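Local coordinates for protein proabylysin (Pyrococcus abyssi, PDB 4JIU) that is a zinc-dependent metallopeptidase of the minigluzincin type, caught as a zymogen whose own C-terminus binds the metal, and probably cleaves peptide bonds once activated, at residues A[54-57]-A[58-62]; A[70-73]-A[74-78]; A[88-91]-A[92-95]; A[95-98]-A[99-103]. The protein carries 1 engineered substitution. One frame throughout, in Å; residues are numbered along the deposited sequence. Where two conformers were deposited one is given.

Contact 1: A[54-57]-A[58-62]; sequences MFYI and LIHEL. With ZN (zinc ion), chain B.
Tyr56 and His60, one helical turn apart, carry the polar side-chain bond of this stretch. His60 binds the zinc ion through NE2 at 2.0 Å, and its ND1 donates to the Tyr56 OH at 3.0 Å, with the hydroxyl lying near the imidazole plane. Together with the metal bond it fixes the rotation of the ring, so Tyr56 acts as a second-shell residue that positions a first-shell ligand; its hydroxyl is also hydrogen-bonded to Glu93. Both CG atoms stand anti to their backbone N (chi1 177° and -179°), which sends the two side chains off the same flank of the helix.

Aliphatic-aromatic packing comes next. His60 CB sits over the tyrosine face, 4.3 Å from its centroid, while Ile59 CG1 covers one face of Phe55 at 4.1 Å from the ring centre, two CH-pi contacts.

Beneath them, backbone bonds join Leu58, Ile59, His60 and Glu61 to the carbonyls four residues earlier.

Apolar and aromatic residues suit this central helix because it is surrounded: Leu58 and Ile59 face helix 2-13, while Tyr56 and Ile57 meet helix 88-100. Ile57 also lies against strand 31-34, as does Glu61, the glutamate of the HExxH pattern.

Contact 2: A[70-73]-A[74-78]; sequences SYHS and SSFWR. With ZN (zinc ion), chain B.
His72 and Phe76 run side by side, pointing the same way, and form the tight half of this turn into helix 74-80. His72 CD2 lies over one face of the phenyl ring, toward its rim and 3.5 Å from Phe76 CE2, with the planes inclined at 43°. This leaves His72 NE2 directed at the zinc ion, bound at 2.0 Å. Trp77 packs on the same side, nearer the root of the histidine: its NE1 comes within 3.5 Å of His72 CB, and Phe76 CD2 lies over the centre of one indole face. Large flat residues suit the position because they back the metal ligand without competing for the metal. A serine in place of Trp77 would probably open a gap beside His72 CB and uncover Phe76, leaving that side of the ligand with less support.

The backbone of the cluster is set by an inverse gamma turn centred on His72, after which Ser73 takes the N-cap position. Its OG, between the backbone N and the carbonyl carbon at chi1 67°, lies 3.0 Å from Phe76 N. Its carbonyl oxygen accepts from Trp77 N at 3.0 Å, closing the first turn of the helix.

The solvent side is looser. Tyr71 and Ser74 are exposed there, and the small hydroxyl of Ser74 makes little demand on space at the start of the helix.

Two HExxH histidines, here His60 and His64, plus a third protein ligand from beyond their helix are the usual zinc-site plan of such metallopeptidases; His72 is that third ligand, and the Val105 carbonyl oxygen fills a further position in the zymogen.

Contact 3: A[88-91]-A[92-95]; sequences RAKE and IEDR
Intrahelical salt bridges, one spanning three residues and the other four, mark the start of helix 88-100, where Lys90 meets Glu93 and Glu91 meets Arg95. In the longer pair Glu91 OE2 lies at the edge of the Arg95 guanidinium, accepting from NE at 2.7 Å through its anti lone pair, with NH2 a weak second donor. Carboxylate and guanidinium are turned 71° against each other, so a single oxygen takes both donors. Glu91 reaches them because its CG is anti to the backbone N and the chain then bends (chi2 53°), while Arg95 comes along the helix extended from CG to NE.

The shorter pair brings Lys90 NZ to the syn side of Glu93 OE2 at 2.6 Å, somewhat out of the carboxylate plane. Here the helix is packed by one side onto helix 51-67, and the other oxygen of Glu93 turns inward to a hydrogen bond with Tyr56 OH. With an alanine at Glu93, Lys90 would probably lose its mate and the Tyr56 hydroxyl, a partner of the zinc ligand His60, would be less firmly held.

On the next flank Ile92 CD1 lies over one face of the Arg88 guanidinium, 3.7 Å from NE, an apolar rest for a flat charged group whose NE is salt-bridged to Glu52. Arg88 NH1 and Arg95 NH2 come within 3.8 Å, like charges probably eased by the neighbouring glutamates. One water accepts from Arg88 NH1 at 3.2 Å and from Arg95 NH2 at 3.0 Å. Both guanidinium groups meet this water at their edges.

Contact 4: A[95-98]-A[99-103]; sequences RIMT and KLQRN
Met97 and Gln101 cross at about a right angle where helix 88-100 runs out. The methionine bends at chi2 (70°), which carries its thioether along the last turn until CE lies 3.6 Å from Gln101 CA, while SD reaches the departing backbone 3.7 Å from Arg102 N. A flexible, unbranched side chain suits this place, since it can follow a chain that is changing direction.

Gln101 turns back over the helix end instead of extending into solvent. Its CG stands anti to the carbonyl carbon and the chain then bends at chi2 (-71°), bringing the amide up to the Thr98 carbonyl, and NE2 donates to Thr98 O at 3.0 Å. The bond is straight, and the oxygen lies in the amide plane of the glutamine, yet the donor stands above the carbonyl plane, off the lone pairs. Thr98 keeps its own hydroxyl for Asp94 O, one turn back.

On the inner face Ile96 and Leu100 are more loosely matched, CG2 and CD1 being 4.3 Å apart. Ile96 also packs against Tyr56 and Ile57 of helix 51-67, an inward place that suits a branched apolar residue.

Underneath, Leu100 N donates to Ile96 O at 2.9 Å, but the next bond, Gln101 N to Met97 O at 2.8 Å, is bent to 140° as the helix unwinds. Beyond it, Arg102 is salt-bridged to Asp43 and Asn103 pairs by backbone with Ile30.

This is a helix C-terminus closed by a residue in left-handed helical conformation, Gln101 with positive phi, which redirects the chain toward Val105, a zinc ligand in this zymogen.

Contact 1 is the buried one, near the centre of the chain; contact 3 is partly buried, and contacts 2 and 4 lie at the surface. Contacts 1 and 2 meet at the zinc ion, each giving it a histidine, but the first sets its ligand by a hydroxyl and the second by an aromatic cluster. Contacts 3 and 4 follow helix 88-100, contact 4 running off its end, and share Arg95: charged pairs dominate the outer start, whereas the end is managed by an amide and a thioether. Helix 88-100 joins the core largely at Tyr56, which meets Ala89, Ile92, Glu93 and Ile96, and also where Ile57 meets Ile96. Contacts 2 and 4 do not touch.

Contact 1: A[54-57]-A[58-62]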
loop_
_atom_site.group_PDB
_atom_site.type_symbol
_atom_site.label_atom_id
_atom_site.label_comp_id
_atom_site.label_asym_id
_atom_site.label_seq_id
_atom_site.Cartn_x
_atom_site.Cartn_y
_atom_site.Cartn_z
ATOM N N MET A 54 4.328 0.537 -7.055
ATOM C CA MET A 54 3.875 -0.704 -6.378
ATOM C C MET A 54 4.267 -0.693 -4.905
ATOM O O MET A 54 3.494 -1.081 -4.038
ATOM C CB MET A 54 4.511 -1.923 -7.061
ATOM C CG MET A 54 4.005 -2.215 -8.433
ATOM S SD MET A 54 4.623 -3.783 -9.117
ATOM C CE MET A 54 5.963 -3.137 -10.102
ATOM N N PHE A 55 5.516 -0.293 -4.652
ATOM C CA PHE A 55 5.993 -0.246 -3.276
ATOM C C PHE A 55 5.149 0.743 -2.461
ATOM O O PHE A 55 4.836 0.468 -1.307
ATOM C CB PHE A 55 7.476 0.137 -3.231
ATOM C CG PHE A 55 8.153 -0.221 -1.932
ATOM C CD1 PHE A 55 8.183 -1.545 -1.479
ATOM C CD2 PHE A 55 8.774 0.774 -1.172
ATOM C CE1 PHE A 55 8.836 -1.869 -0.332
ATOM C CE2 PHE A 55 9.463 0.405 -0.003
ATOM C CZ PHE A 55 9.473 -0.902 0.402
ATOM N N TYR A 56 4.813 1.897 -3.043
ATOM C CA TYR A 56 3.943 2.836 -2.335
ATOM C C TYR A 56 2.658 2.178 -1.903
ATOM O O TYR A 56 2.168 2.347 -0.812
ATOM C CB TYR A 56 3.707 4.130 -3.171
ATOM C CG TYR A 56 2.743 4.995 -2.410
ATOM C CD1 TYR A 56 3.206 5.717 -1.301
ATOM C CD2 TYR A 56 1.396 5.056 -2.641
ATOM C CE1 TYR A 56 2.370 6.476 -0.565
ATOM C CE2 TYR A 56 0.535 5.761 -1.865
ATOM C CZ TYR A 56 1.019 6.489 -0.801
ATOM O OH TYR A 56 0.201 7.241 -0.005
ATOM N N ILE A 57 1.989 1.494 -2.859
ATOM C CA ILE A 57 0.729 0.858 -2.529
ATOM C C ILE A 57 0.887 -0.115 -1.360
ATOM O O ILE A 57 0.062 -0.127 -0.453
ATOM C CB ILE A 57 0.110 0.189 -3.779
ATOM C CG1 ILE A 57 -0.264 1.260 -4.815
ATOM C CG2 ILE A 57 -1.062 -0.684 -3.382
ATOM C CD1 ILE A 57 -0.583 0.730 -6.152
ATOM N N LEU A 58 1.908 -0.959 -1.414
ATOM C CA LEU A 58 2.141 -1.899 -0.335
ATOM C C LEU A 58 2.381 -1.197 0.977
ATOM O O LEU A 58 1.866 -1.615 2.025
ATOM C CB LEU A 58 3.286 -2.839 -0.698
ATOM C CG LEU A 58 2.968 -3.830 -1.817
ATOM C CD1 LEU A 58 4.215 -4.637 -2.155
ATOM C CD2 LEU A 58 1.845 -4.773 -1.495
ATOM N N ILE A 59 3.222 -0.155 0.991
ATOM C CA ILE A 59 3.503 0.604 2.195
ATOM C C ILE A 59 2.233 1.270 2.705
ATOM O O ILE A 59 2.005 1.239 3.939
ATOM C CB ILE A 59 4.637 1.599 1.952
ATOM C CG1 ILE A 59 6.014 0.930 1.836
ATOM C CG2 ILE A 59 4.641 2.707 3.007
ATOM C CD1 ILE A 59 6.558 0.389 3.138
ATOM N N HIS A 60 1.451 1.869 1.833
ATOM C CA HIS A 60 0.210 2.518 2.223
ATOM C C HIS A 60 -0.707 1.528 2.891
ATOM O O HIS A 60 -1.302 1.790 3.957
ATOM C CB HIS A 60 -0.397 3.178 0.982
ATOM C CG HIS A 60 -1.680 3.904 1.274
ATOM N ND1 HIS A 60 -1.765 5.276 1.225
ATOM C CD2 HIS A 60 -2.945 3.536 1.583
ATOM C CE1 HIS A 60 -2.996 5.686 1.505
ATOM N NE2 HIS A 60 -3.743 4.609 1.763
ATOM N N GLU A 61 -0.895 0.379 2.241
ATOM C CA GLU A 61 -1.819 -0.606 2.807
ATOM C C GLU A 61 -1.296 -1.241 4.110
ATOM O O GLU A 61 -2.028 -1.404 5.061
ATOM C CB GLU A 61 -2.199 -1.637 1.772
ATOM C CG GLU A 61 -2.904 -1.056 0.558
ATOM C CD GLU A 61 -4.156 -0.278 0.875
ATOM O OE1 GLU A 61 -4.820 -0.419 1.905
ATOM O OE2 GLU A 61 -4.507 0.560 -0.009
ATOM N N LEU A 62 0.010 -1.520 4.166
ATOM C CA LEU A 62 0.616 -2.021 5.372
ATOM C C LEU A 62 0.496 -0.979 6.493
ATOM O O LEU A 62 0.300 -1.366 7.652
ATOM C CB LEU A 62 2.097 -2.386 5.230
ATOM C CG LEU A 62 2.372 -3.675 4.481
ATOM C CD1 LEU A 62 3.844 -3.789 4.162
ATOM C CD2 LEU A 62 1.914 -4.901 5.265
HETATM ZN ZN ZN B . -5.531 4.572 2.617
#

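Contact 2: A[70-73]-A[74-78]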
loop_
_atom_site.group_PDB
_atom_site.type_symbol
_atom_site.label_atom_id
_atom_site.label_comp_id
_atom_site.label_asym_id
_atom_site.label_seq_id
_atom_site.Cartn_x
_atom_site.Cartn_y
_atom_site.Cartn_z
ATOM N N SER A 70 -8.385 2.983 9.376
ATOM C CA SER A 70 -8.750 3.339 8.029
ATOM C C SER A 70 -8.631 4.833 7.714
ATOM O O SER A 70 -8.578 5.239 6.557
ATOM C CB SER A 70 -10.185 2.903 7.733
ATOM O OG SER A 70 -10.301 1.509 7.721
ATOM N N TYR A 71 -8.602 5.633 8.766
ATOM C CA TYR A 71 -8.423 7.055 8.610
ATOM C C TYR A 71 -6.940 7.376 8.414
ATOM O O TYR A 71 -6.106 6.810 9.120
ATOM C CB TYR A 71 -9.009 7.802 9.842
ATOM C CG TYR A 71 -8.685 9.267 9.816
ATOM C CD1 TYR A 71 -7.910 9.844 10.813
ATOM C CD2 TYR A 71 -9.129 10.109 8.788
ATOM C CE1 TYR A 71 -7.605 11.172 10.803
ATOM C CE2 TYR A 71 -8.780 11.456 8.789
ATOM C CZ TYR A 71 -8.006 11.971 9.792
ATOM O OH TYR A 71 -7.680 13.323 9.817
ATOM N N HIS A 72 -6.634 8.294 7.480
ATOM C CA HIS A 72 -5.247 8.610 7.211
ATOM C C HIS A 72 -4.760 9.641 8.260
ATOM O O HIS A 72 -4.619 10.837 7.979
ATOM C CB HIS A 72 -5.088 9.158 5.806
ATOM C CG HIS A 72 -5.466 8.187 4.764
ATOM N ND1 HIS A 72 -6.178 8.563 3.627
ATOM C CD2 HIS A 72 -5.154 6.908 4.520
ATOM C CE1 HIS A 72 -6.312 7.488 2.876
ATOM N NE2 HIS A 72 -5.744 6.424 3.398
ATOM N N SER A 73 -4.497 9.141 9.430
ATOM C CA SER A 73 -4.105 9.904 10.624
ATOM C C SER A 73 -2.644 10.251 10.568
ATOM O O SER A 73 -1.876 9.791 9.735
ATOM C CB SER A 73 -4.361 9.064 11.879
ATOM O OG SER A 73 -3.460 7.951 11.842
ATOM N N SER A 74 -2.220 11.062 11.558
ATOM C CA SER A 74 -0.789 11.371 11.607
ATOM C C SER A 74 0.024 10.100 11.864
ATOM O O SER A 74 1.147 9.937 11.350
ATOM C CB SER A 74 -0.478 12.402 12.680
ATOM O OG SER A 74 -1.208 13.594 12.503
ATOM N N SER A 75 -0.521 9.153 12.657
ATOM C CA SER A 75 0.301 7.953 12.890
ATOM C C SER A 75 0.342 7.083 11.646
ATOM O O SER A 75 1.366 6.433 11.400
ATOM C CB SER A 75 -0.264 7.187 14.087
ATOM O OG SER A 75 -1.622 6.898 13.794
ATOM N N PHE A 76 -0.719 7.092 10.852
ATOM C CA PHE A 76 -0.668 6.427 9.547
ATOM C C PHE A 76 0.444 6.980 8.696
ATOM O O PHE A 76 1.278 6.282 8.124
ATOM C CB PHE A 76 -2.068 6.592 8.887
ATOM C CG PHE A 76 -2.062 6.148 7.446
ATOM C CD1 PHE A 76 -2.289 4.795 7.132
ATOM C CD2 PHE A 76 -1.837 7.044 6.419
ATOM C CE1 PHE A 76 -2.237 4.373 5.830
ATOM C CE2 PHE A 76 -1.748 6.607 5.118
ATOM C CZ PHE A 76 -1.952 5.297 4.836
ATOM N N TRP A 77 0.464 8.317 8.539
ATOM C CA TRP A 77 1.430 8.947 7.671
ATOM C C TRP A 77 2.847 8.781 8.202
ATOM O O TRP A 77 3.781 8.689 7.444
ATOM C CB TRP A 77 1.127 10.421 7.386
ATOM C CG TRP A 77 -0.055 10.578 6.513
ATOM C CD1 TRP A 77 -1.240 11.164 6.835
ATOM C CD2 TRP A 77 -0.231 10.119 5.158
ATOM N NE1 TRP A 77 -2.149 11.133 5.814
ATOM C CE2 TRP A 77 -1.540 10.477 4.745
ATOM C CE3 TRP A 77 0.565 9.433 4.247
ATOM C CZ2 TRP A 77 -2.070 10.193 3.469
ATOM C CZ3 TRP A 77 0.057 9.151 2.977
ATOM C CH2 TRP A 77 -1.240 9.526 2.611
ATOM N N ARG A 78 3.002 8.703 9.553
ATOM C CA ARG A 78 4.327 8.433 10.097
ATOM C C ARG A 78 4.904 7.100 9.597
ATOM O O ARG A 78 6.096 7.015 9.312
ATOM C CB ARG A 78 4.265 8.397 11.616
ATOM C CG ARG A 78 5.419 7.970 12.447
ATOM C CD ARG A 78 5.327 8.401 13.906
ATOM N NE ARG A 78 4.654 7.448 14.791
ATOM C CZ ARG A 78 3.543 7.578 15.498
ATOM N NH1 ARG A 78 2.806 8.697 15.486
ATOM N NH2 ARG A 78 3.084 6.581 16.261
HETATM ZN ZN ZN B . -5.531 4.572 2.617
#

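Contact 3: A[88-91]-A[92-95]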
loop_
_atom_site.group_PDB
_atom_site.type_symbol
_atom_site.label_atom_id
_atom_site.label_comp_id
_atom_site.label_asym_id
_atom_site.label_seq_id
_atom_site.Cartn_x
_atom_site.Cartn_y
_atom_site.Cartn_z
ATOM N N ARG A 88 6.518 13.348 -0.889
ATOM C CA ARG A 88 6.666 12.249 -1.895
ATOM C C ARG A 88 5.445 11.348 -1.954
ATOM O O ARG A 88 5.103 10.937 -3.060
ATOM C CB ARG A 88 7.931 11.432 -1.581
ATOM C CG ARG A 88 8.280 10.400 -2.646
ATOM C CD ARG A 88 8.605 11.067 -3.958
ATOM N NE ARG A 88 9.261 10.171 -4.900
ATOM C CZ ARG A 88 9.787 10.589 -6.007
ATOM N NH1 ARG A 88 9.781 11.877 -6.317
ATOM N NH2 ARG A 88 10.333 9.731 -6.818
ATOM N N ALA A 89 4.784 11.015 -0.837
ATOM C CA ALA A 89 3.626 10.124 -0.969
ATOM C C ALA A 89 2.564 10.694 -1.857
ATOM O O ALA A 89 1.962 10.010 -2.679
ATOM C CB ALA A 89 2.990 9.902 0.417
ATOM N N LYS A 90 2.279 11.993 -1.728
ATOM C CA LYS A 90 1.239 12.579 -2.568
ATOM C C LYS A 90 1.697 12.615 -4.009
ATOM O O LYS A 90 0.856 12.459 -4.887
ATOM C CB LYS A 90 0.859 13.953 -2.024
ATOM C CG LYS A 90 -0.080 13.883 -0.810
ATOM C CD LYS A 90 -1.483 13.361 -1.175
ATOM C CE LYS A 90 -2.155 12.659 -0.001
ATOM N NZ LYS A 90 -3.385 11.908 -0.383
ATOM N N GLU A 91 2.959 12.828 -4.297
ATOM C CA GLU A 91 3.496 12.806 -5.660
ATOM C C GLU A 91 3.279 11.410 -6.287
ATOM O O GLU A 91 2.832 11.255 -7.432
ATOM C CB GLU A 91 4.956 13.171 -5.709
ATOM C CG GLU A 91 5.633 13.088 -7.050
ATOM C CD GLU A 91 4.954 13.833 -8.175
ATOM O OE1 GLU A 91 4.377 14.909 -7.875
ATOM O OE2 GLU A 91 5.044 13.300 -9.320
ATOM N N ILE A 92 3.599 10.364 -5.544
ATOM C CA ILE A 92 3.429 9.008 -6.079
ATOM C C ILE A 92 1.949 8.704 -6.221
ATOM O O ILE A 92 1.525 8.080 -7.201
ATOM C CB ILE A 92 4.204 8.007 -5.229
ATOM C CG1 ILE A 92 5.700 8.290 -5.233
ATOM C CG2 ILE A 92 3.891 6.588 -5.679
ATOM C CD1 ILE A 92 6.406 8.453 -6.569
ATOM N N GLU A 93 1.109 9.047 -5.258
ATOM C CA GLU A 93 -0.317 8.896 -5.436
ATOM C C GLU A 93 -0.829 9.571 -6.699
ATOM O O GLU A 93 -1.648 9.003 -7.404
ATOM C CB GLU A 93 -1.070 9.472 -4.241
ATOM C CG GLU A 93 -1.012 8.608 -3.022
ATOM C CD GLU A 93 -1.921 9.096 -1.913
ATOM O OE1 GLU A 93 -1.744 8.564 -0.817
ATOM O OE2 GLU A 93 -2.811 9.967 -2.045
ATOM N N ASP A 94 -0.331 10.733 -6.973
ATOM C CA ASP A 94 -0.751 11.451 -8.178
ATOM C C ASP A 94 -0.360 10.667 -9.412
ATOM O O ASP A 94 -1.114 10.606 -10.389
ATOM C CB ASP A 94 -0.133 12.850 -8.192
ATOM C CG ASP A 94 -0.762 13.858 -7.253
ATOM O OD1 ASP A 94 -1.858 13.561 -6.711
ATOM O OD2 ASP A 94 -0.237 14.965 -6.983
ATOM N N ARG A 95 0.850 10.118 -9.423
ATOM C CA ARG A 95 1.282 9.303 -10.582
ATOM C C ARG A 95 0.369 8.118 -10.790
ATOM O O ARG A 95 0.015 7.745 -11.912
ATOM C CB ARG A 95 2.762 8.914 -10.419
ATOM C CG ARG A 95 3.719 10.114 -10.381
ATOM C CD ARG A 95 5.170 9.720 -10.222
ATOM N NE ARG A 95 6.024 10.869 -10.007
ATOM C CZ ARG A 95 7.349 10.822 -9.837
ATOM N NH1 ARG A 95 7.946 9.635 -9.822
ATOM N NH2 ARG A 95 8.056 11.919 -9.656
HETATM O O HOH W 1 11.045 11.935 -9.263
#

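Contact 4: A[95-98]-A[99-103]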
loop_
_atom_site.group_PDB
_atom_site.type_symbol
_atom_site.label_atom_id
_atom_site.label_comp_id
_atom_site.label_asym_id
_atom_site.label_seq_id
_atom_site.Cartn_x
_atom_site.Cartn_y
_atom_site.Cartn_z
ATOM N N ARG A 95 0.850 10.118 -9.423
ATOM C CA ARG A 95 1.282 9.303 -10.582
ATOM C C ARG A 95 0.369 8.118 -10.790
ATOM O O ARG A 95 0.015 7.745 -11.912
ATOM C CB ARG A 95 2.762 8.914 -10.419
ATOM C CG ARG A 95 3.719 10.114 -10.381
ATOM C CD ARG A 95 5.170 9.720 -10.222
ATOM N NE ARG A 95 6.024 10.869 -10.007
ATOM C CZ ARG A 95 7.349 10.822 -9.837
ATOM N NH1 ARG A 95 7.946 9.635 -9.822
ATOM N NH2 ARG A 95 8.056 11.919 -9.656
ATOM N N ILE A 96 0.042 7.411 -9.729
ATOM C CA ILE A 96 -0.810 6.241 -9.805
ATOM C C ILE A 96 -2.188 6.600 -10.292
ATOM O O ILE A 96 -2.767 5.956 -11.171
ATOM C CB ILE A 96 -0.892 5.542 -8.431
ATOM C CG1 ILE A 96 0.470 4.984 -8.060
ATOM C CG2 ILE A 96 -1.987 4.496 -8.466
ATOM C CD1 ILE A 96 0.567 4.572 -6.613
ATOM N N MET A 97 -2.745 7.692 -9.781
ATOM C CA MET A 97 -4.046 8.163 -10.251
ATOM C C MET A 97 -3.997 8.567 -11.718
ATOM O O MET A 97 -4.943 8.245 -12.436
ATOM C CB MET A 97 -4.517 9.356 -9.420
ATOM C CG MET A 97 -5.724 9.995 -10.065
ATOM S SD MET A 97 -7.221 9.037 -10.005
ATOM C CE MET A 97 -8.261 9.816 -11.243
ATOM N N THR A 98 -2.937 9.230 -12.159
ATOM C CA THR A 98 -2.843 9.583 -13.576
ATOM C C THR A 98 -2.910 8.330 -14.420
ATOM O O THR A 98 -3.571 8.278 -15.445
ATOM C CB THR A 98 -1.542 10.342 -13.804
ATOM O OG1 THR A 98 -1.708 11.623 -13.160
ATOM C CG2 THR A 98 -1.263 10.561 -15.276
ATOM N N LYS A 99 -2.151 7.311 -13.985
ATOM C CA LYS A 99 -2.061 6.124 -14.812
ATOM C C LYS A 99 -3.336 5.313 -14.836
ATOM O O LYS A 99 -3.818 4.851 -15.847
ATOM C CB LYS A 99 -0.921 5.244 -14.375
ATOM C CG LYS A 99 -0.731 4.225 -15.520
ATOM C CD LYS A 99 0.371 3.281 -15.189
ATOM C CE LYS A 99 0.550 2.205 -16.265
ATOM N NZ LYS A 99 1.263 1.015 -15.657
ATOM N N LEU A 100 -3.875 5.027 -13.634
ATOM C CA LEU A 100 -4.930 4.056 -13.495
ATOM C C LEU A 100 -6.317 4.664 -13.378
ATOM O O LEU A 100 -7.292 3.924 -13.556
ATOM C CB LEU A 100 -4.662 3.147 -12.279
ATOM C CG LEU A 100 -3.391 2.292 -12.384
ATOM C CD1 LEU A 100 -3.294 1.390 -11.144
ATOM C CD2 LEU A 100 -3.326 1.479 -13.670
ATOM N N GLN A 101 -6.402 5.951 -13.071
ATOM C CA GLN A 101 -7.652 6.674 -12.953
ATOM C C GLN A 101 -8.555 6.076 -11.900
ATOM O O GLN A 101 -9.754 6.141 -12.012
ATOM C CB GLN A 101 -8.349 6.741 -14.322
ATOM C CG GLN A 101 -7.508 7.509 -15.326
ATOM C CD GLN A 101 -7.410 8.983 -15.123
ATOM O OE1 GLN A 101 -8.494 9.620 -14.940
ATOM N NE2 GLN A 101 -6.234 9.578 -15.181
ATOM N N ARG A 102 -7.958 5.510 -10.894
ATOM C CA ARG A 102 -8.615 4.801 -9.786
ATOM C C ARG A 102 -7.747 5.061 -8.566
ATOM O O ARG A 102 -6.531 5.264 -8.674
ATOM C CB ARG A 102 -8.709 3.301 -10.043
ATOM C CG ARG A 102 -9.271 2.895 -11.420
ATOM C CD ARG A 102 -8.800 1.493 -11.845
ATOM N NE ARG A 102 -9.381 0.479 -11.022
ATOM C CZ ARG A 102 -9.218 -0.834 -11.121
ATOM N NH1 ARG A 102 -8.434 -1.335 -12.085
ATOM N NH2 ARG A 102 -9.872 -1.520 -10.211
ATOM N N ASN A 103 -8.391 5.027 -7.422
ATOM C CA ASN A 103 -7.970 5.346 -6.103
ATOM C C ASN A 103 -7.521 4.097 -5.341
ATOM O O ASN A 103 -8.123 3.054 -5.638
ATOM C CB ASN A 103 -9.181 5.945 -5.327
ATOM C CG ASN A 103 -9.848 7.116 -5.986
ATOM O OD1 ASN A 103 -11.044 7.165 -6.299
ATOM N ND2 ASN A 103 -9.029 8.147 -6.204
#